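Local coordinates for protein CCMAN5 (Cellulosimicrobium cellulans, PDB 2XSG) that probably hydrolyses alpha-mannosidic linkages as a family 92 glycoside hydrolase, an enzyme used to expose mannose-6-phosphate on yeast-made glycoproteins, at residues A[8-20]-A[307-319]. Residues are numbered along the deposited sequence; the frame is centred on the assembly and turned at random.
Sequences DYASLVDVFVGTE and LQRLFYTHLYRMF
The Tyr312 ring lies between two aromatic neighbours: Tyr9 CD1 sits over the rim of one face, 3.4 Å from Tyr312 CZ, and Phe311 CD2 covers the centre of the other. The two tyrosine planes meet obliquely at 34°, while Leu12 CD1 reaches Tyr312 CD2 at 3.6 Å; Tyr312 OH is hydrogen-bonded to Val293 O. One turn on, Val13 CG1 makes a CH-pi contact over the Tyr316 ring, 4.0 Å from its centroid; at an edge of that ring, in its plane, lies Thr313 O. Val13 has chi1 at 175°, which lays CG1 over Tyr316 and packs CG2 against Tyr312 O. Thr313 OG1 joins loop to helix, accepting a nearly straight bond from Asp14 N (2.8 Å, 169°) while donating to Arg309 O; Asp14 OD1 closes an Asx turn with Phe16 N. Farther along, Arg317 NH2 donates to Val17 O at 3.2 Å, and NH1 binds Met27 O. Replacing Tyr312 by an alanine is likely to leave Tyr9 and Leu12 facing a gap and Val293 O without its hydroxyl partner. The contact joins a loop of the family 92 N-terminal domain to catalytic-domain helix 306-318, flanked by strand 293-296 and helix 665-675, where Ser667 bonds His314; Tyr9 also touches helix 275-290.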
# COMPACT_ATOMS: atom_id res chain seq x y z
N ASP A 8 -3.22 -24.66 -1.67
CA ASP A 8 -3.33 -23.67 -2.76
C ASP A 8 -4.08 -22.41 -2.33
O ASP A 8 -5.24 -22.20 -2.68
CB ASP A 8 -3.92 -24.27 -4.04
CG ASP A 8 -3.80 -23.32 -5.25
OD1 ASP A 8 -2.69 -22.89 -5.60
OD2 ASP A 8 -4.83 -23.01 -5.85
N TYR A 9 -3.38 -21.58 -1.56
CA TYR A 9 -3.91 -20.32 -1.06
C TYR A 9 -4.17 -19.33 -2.19
O TYR A 9 -5.12 -18.53 -2.11
CB TYR A 9 -2.97 -19.72 -0.03
CG TYR A 9 -2.79 -20.56 1.21
CD1 TYR A 9 -3.78 -20.62 2.18
CD2 TYR A 9 -1.62 -21.32 1.41
CE1 TYR A 9 -3.64 -21.39 3.32
CE2 TYR A 9 -1.46 -22.10 2.56
CZ TYR A 9 -2.48 -22.12 3.50
OH TYR A 9 -2.37 -22.87 4.64
N ALA A 10 -3.36 -19.41 -3.24
CA ALA A 10 -3.53 -18.54 -4.41
C ALA A 10 -4.97 -18.56 -4.97
O ALA A 10 -5.48 -17.53 -5.39
CB ALA A 10 -2.52 -18.87 -5.49
N SER A 11 -5.62 -19.72 -4.92
CA SER A 11 -7.00 -19.86 -5.41
C SER A 11 -8.02 -19.07 -4.58
O SER A 11 -9.13 -18.76 -5.07
CB SER A 11 -7.42 -21.34 -5.45
OG SER A 11 -7.40 -21.88 -4.13
N LEU A 12 -7.65 -18.72 -3.35
CA LEU A 12 -8.54 -17.94 -2.47
C LEU A 12 -8.47 -16.42 -2.67
O LEU A 12 -9.42 -15.71 -2.31
CB LEU A 12 -8.30 -18.29 -1.00
CG LEU A 12 -8.52 -19.74 -0.58
CD1 LEU A 12 -8.24 -19.86 0.92
CD2 LEU A 12 -9.97 -20.25 -0.92
N VAL A 13 -7.36 -15.95 -3.22
CA VAL A 13 -7.18 -14.54 -3.59
C VAL A 13 -8.12 -14.13 -4.74
O VAL A 13 -8.21 -14.81 -5.77
CB VAL A 13 -5.69 -14.27 -3.97
CG1 VAL A 13 -5.46 -12.86 -4.47
CG2 VAL A 13 -4.78 -14.55 -2.78
N ASP A 14 -8.83 -13.01 -4.56
CA ASP A 14 -9.59 -12.41 -5.63
C ASP A 14 -8.92 -11.09 -6.06
O ASP A 14 -9.15 -10.04 -5.43
CB ASP A 14 -11.04 -12.17 -5.18
CG ASP A 14 -11.96 -11.70 -6.31
OD1 ASP A 14 -11.49 -11.26 -7.39
OD2 ASP A 14 -13.19 -11.72 -6.09
N VAL A 15 -8.12 -11.13 -7.13
CA VAL A 15 -7.37 -9.95 -7.57
C VAL A 15 -8.26 -8.83 -8.12
O VAL A 15 -7.78 -7.75 -8.44
CB VAL A 15 -6.24 -10.28 -8.59
CG1 VAL A 15 -5.24 -11.30 -8.02
CG2 VAL A 15 -6.81 -10.74 -9.93
N PHE A 16 -9.56 -9.08 -8.24
CA PHE A 16 -10.47 -8.05 -8.75
C PHE A 16 -11.08 -7.21 -7.65
O PHE A 16 -11.67 -6.16 -7.92
CB PHE A 16 -11.55 -8.67 -9.63
CG PHE A 16 -11.01 -9.20 -10.92
CD1 PHE A 16 -10.58 -8.34 -11.92
CD2 PHE A 16 -10.95 -10.57 -11.13
CE1 PHE A 16 -10.07 -8.83 -13.12
CE2 PHE A 16 -10.44 -11.08 -12.33
CZ PHE A 16 -10.01 -10.21 -13.33
N VAL A 17 -10.91 -7.64 -6.41
CA VAL A 17 -11.39 -6.87 -5.28
C VAL A 17 -10.70 -5.52 -5.27
O VAL A 17 -9.47 -5.44 -5.29
CB VAL A 17 -11.19 -7.62 -3.96
CG1 VAL A 17 -11.32 -6.65 -2.75
CG2 VAL A 17 -12.20 -8.77 -3.87
N GLY A 18 -11.51 -4.46 -5.26
CA GLY A 18 -10.98 -3.10 -5.24
C GLY A 18 -10.62 -2.50 -6.61
O GLY A 18 -10.05 -1.41 -6.66
N THR A 19 -10.97 -3.19 -7.70
CA THR A 19 -10.61 -2.75 -9.06
C THR A 19 -11.72 -1.96 -9.80
O THR A 19 -11.56 -1.59 -10.97
CB THR A 19 -10.17 -3.93 -9.95
OG1 THR A 19 -11.28 -4.82 -10.14
CG2 THR A 19 -8.96 -4.69 -9.32
N GLU A 20 -12.84 -1.73 -9.12
CA GLU A 20 -13.92 -0.90 -9.71
C GLU A 20 -13.77 0.56 -9.31
O GLU A 20 -13.55 0.87 -8.14
CB GLU A 20 -15.31 -1.41 -9.32
CG GLU A 20 -16.47 -0.62 -10.00
CD GLU A 20 -17.75 -1.42 -10.13
OE1 GLU A 20 -17.69 -2.66 -10.04
OE2 GLU A 20 -18.83 -0.81 -10.34
N LEU A 307 -15.05 -14.62 4.18
CA LEU A 307 -14.15 -13.96 5.10
C LEU A 307 -12.72 -14.54 4.94
O LEU A 307 -11.73 -13.79 4.99
CB LEU A 307 -14.66 -14.08 6.53
CG LEU A 307 -13.94 -13.32 7.63
CD1 LEU A 307 -13.91 -11.80 7.34
CD2 LEU A 307 -14.63 -13.66 8.96
N GLN A 308 -12.62 -15.85 4.72
CA GLN A 308 -11.31 -16.47 4.46
C GLN A 308 -10.71 -15.98 3.12
O GLN A 308 -9.50 -15.72 3.02
CB GLN A 308 -11.41 -18.01 4.56
CG GLN A 308 -10.31 -18.81 3.91
CD GLN A 308 -9.98 -20.13 4.65
OE1 GLN A 308 -10.78 -20.65 5.43
NE2 GLN A 308 -8.78 -20.65 4.40
N ARG A 309 -11.57 -15.85 2.10
CA ARG A 309 -11.13 -15.31 0.81
C ARG A 309 -10.68 -13.85 0.95
O ARG A 309 -9.67 -13.42 0.36
CB ARG A 309 -12.24 -15.43 -0.23
CG ARG A 309 -12.38 -16.81 -0.82
CD ARG A 309 -13.79 -17.04 -1.31
NE ARG A 309 -13.85 -18.05 -2.35
CZ ARG A 309 -13.89 -19.36 -2.14
NH1 ARG A 309 -13.85 -19.87 -0.90
NH2 ARG A 309 -13.94 -20.18 -3.18
N LEU A 310 -11.44 -13.08 1.73
CA LEU A 310 -11.11 -11.70 2.01
C LEU A 310 -9.77 -11.62 2.71
O LEU A 310 -8.93 -10.83 2.30
CB LEU A 310 -12.16 -11.05 2.90
CG LEU A 310 -13.22 -10.19 2.26
CD1 LEU A 310 -14.15 -9.70 3.38
CD2 LEU A 310 -12.62 -9.01 1.45
N PHE A 311 -9.56 -12.44 3.73
CA PHE A 311 -8.24 -12.48 4.37
C PHE A 311 -7.10 -12.70 3.36
O PHE A 311 -6.14 -11.91 3.34
CB PHE A 311 -8.18 -13.54 5.48
CG PHE A 311 -6.86 -13.61 6.15
CD1 PHE A 311 -6.54 -12.70 7.16
CD2 PHE A 311 -5.91 -14.54 5.74
CE1 PHE A 311 -5.30 -12.75 7.75
CE2 PHE A 311 -4.66 -14.57 6.33
CZ PHE A 311 -4.36 -13.68 7.35
N TYR A 312 -7.19 -13.76 2.56
CA TYR A 312 -6.09 -14.11 1.65
C TYR A 312 -5.88 -13.09 0.52
O TYR A 312 -4.75 -12.87 0.07
CB TYR A 312 -6.15 -15.57 1.16
CG TYR A 312 -5.70 -16.53 2.26
CD1 TYR A 312 -4.34 -16.60 2.64
CD2 TYR A 312 -6.61 -17.31 2.94
CE1 TYR A 312 -3.93 -17.45 3.66
CE2 TYR A 312 -6.21 -18.16 3.97
CZ TYR A 312 -4.87 -18.21 4.33
OH TYR A 312 -4.48 -19.04 5.34
N THR A 313 -6.98 -12.48 0.08
CA THR A 313 -6.93 -11.41 -0.90
C THR A 313 -6.14 -10.22 -0.32
O THR A 313 -5.28 -9.65 -1.00
CB THR A 313 -8.35 -10.96 -1.32
OG1 THR A 313 -9.05 -12.06 -1.93
CG2 THR A 313 -8.29 -9.76 -2.28
N HIS A 314 -6.42 -9.87 0.93
CA HIS A 314 -5.72 -8.74 1.55
C HIS A 314 -4.30 -9.11 2.00
O HIS A 314 -3.40 -8.25 2.01
CB HIS A 314 -6.55 -8.10 2.67
CG HIS A 314 -7.80 -7.45 2.17
ND1 HIS A 314 -7.78 -6.47 1.20
CD2 HIS A 314 -9.10 -7.64 2.48
CE1 HIS A 314 -9.02 -6.09 0.94
NE2 HIS A 314 -9.84 -6.77 1.71
N LEU A 315 -4.08 -10.37 2.36
CA LEU A 315 -2.70 -10.81 2.57
C LEU A 315 -1.90 -10.64 1.26
O LEU A 315 -0.75 -10.14 1.27
CB LEU A 315 -2.63 -12.25 3.09
CG LEU A 315 -1.30 -12.78 3.64
CD1 LEU A 315 -0.83 -12.00 4.89
CD2 LEU A 315 -1.37 -14.27 3.94
N TYR A 316 -2.51 -11.04 0.14
CA TYR A 316 -1.89 -10.85 -1.17
C TYR A 316 -1.52 -9.36 -1.39
O TYR A 316 -0.41 -9.05 -1.78
CB TYR A 316 -2.81 -11.39 -2.27
CG TYR A 316 -2.51 -10.93 -3.68
CD1 TYR A 316 -1.56 -11.59 -4.48
CD2 TYR A 316 -3.20 -9.86 -4.24
CE1 TYR A 316 -1.29 -11.15 -5.79
CE2 TYR A 316 -2.93 -9.42 -5.54
CZ TYR A 316 -1.98 -10.08 -6.31
OH TYR A 316 -1.73 -9.64 -7.60
N ARG A 317 -2.45 -8.47 -1.08
CA ARG A 317 -2.24 -7.02 -1.25
C ARG A 317 -1.16 -6.47 -0.31
O ARG A 317 -0.52 -5.46 -0.64
CB ARG A 317 -3.55 -6.28 -1.00
CG ARG A 317 -4.69 -6.57 -1.97
CD ARG A 317 -4.31 -6.15 -3.37
NE ARG A 317 -5.46 -6.18 -4.27
CZ ARG A 317 -5.39 -6.22 -5.60
NH1 ARG A 317 -4.22 -6.24 -6.22
NH2 ARG A 317 -6.51 -6.25 -6.31
N MET A 318 -0.97 -7.10 0.84
CA MET A 318 0.07 -6.69 1.80
C MET A 318 1.51 -6.86 1.28
O MET A 318 2.41 -6.14 1.71
CB MET A 318 -0.11 -7.41 3.14
CG MET A 318 1.01 -7.11 4.16
SD MET A 318 0.80 -8.06 5.69
CE MET A 318 -0.93 -8.25 5.63
N PHE A 319 1.71 -7.80 0.36
CA PHE A 319 3.02 -8.06 -0.25
C PHE A 319 3.14 -7.44 -1.66
O PHE A 319 3.33 -8.15 -2.64
CB PHE A 319 3.30 -9.58 -0.30
CG PHE A 319 3.54 -10.21 1.06
CD1 PHE A 319 4.84 -10.37 1.55
CD2 PHE A 319 2.48 -10.64 1.85
CE1 PHE A 319 5.08 -10.96 2.81
CE2 PHE A 319 2.70 -11.21 3.11
CZ PHE A 319 3.99 -11.37 3.60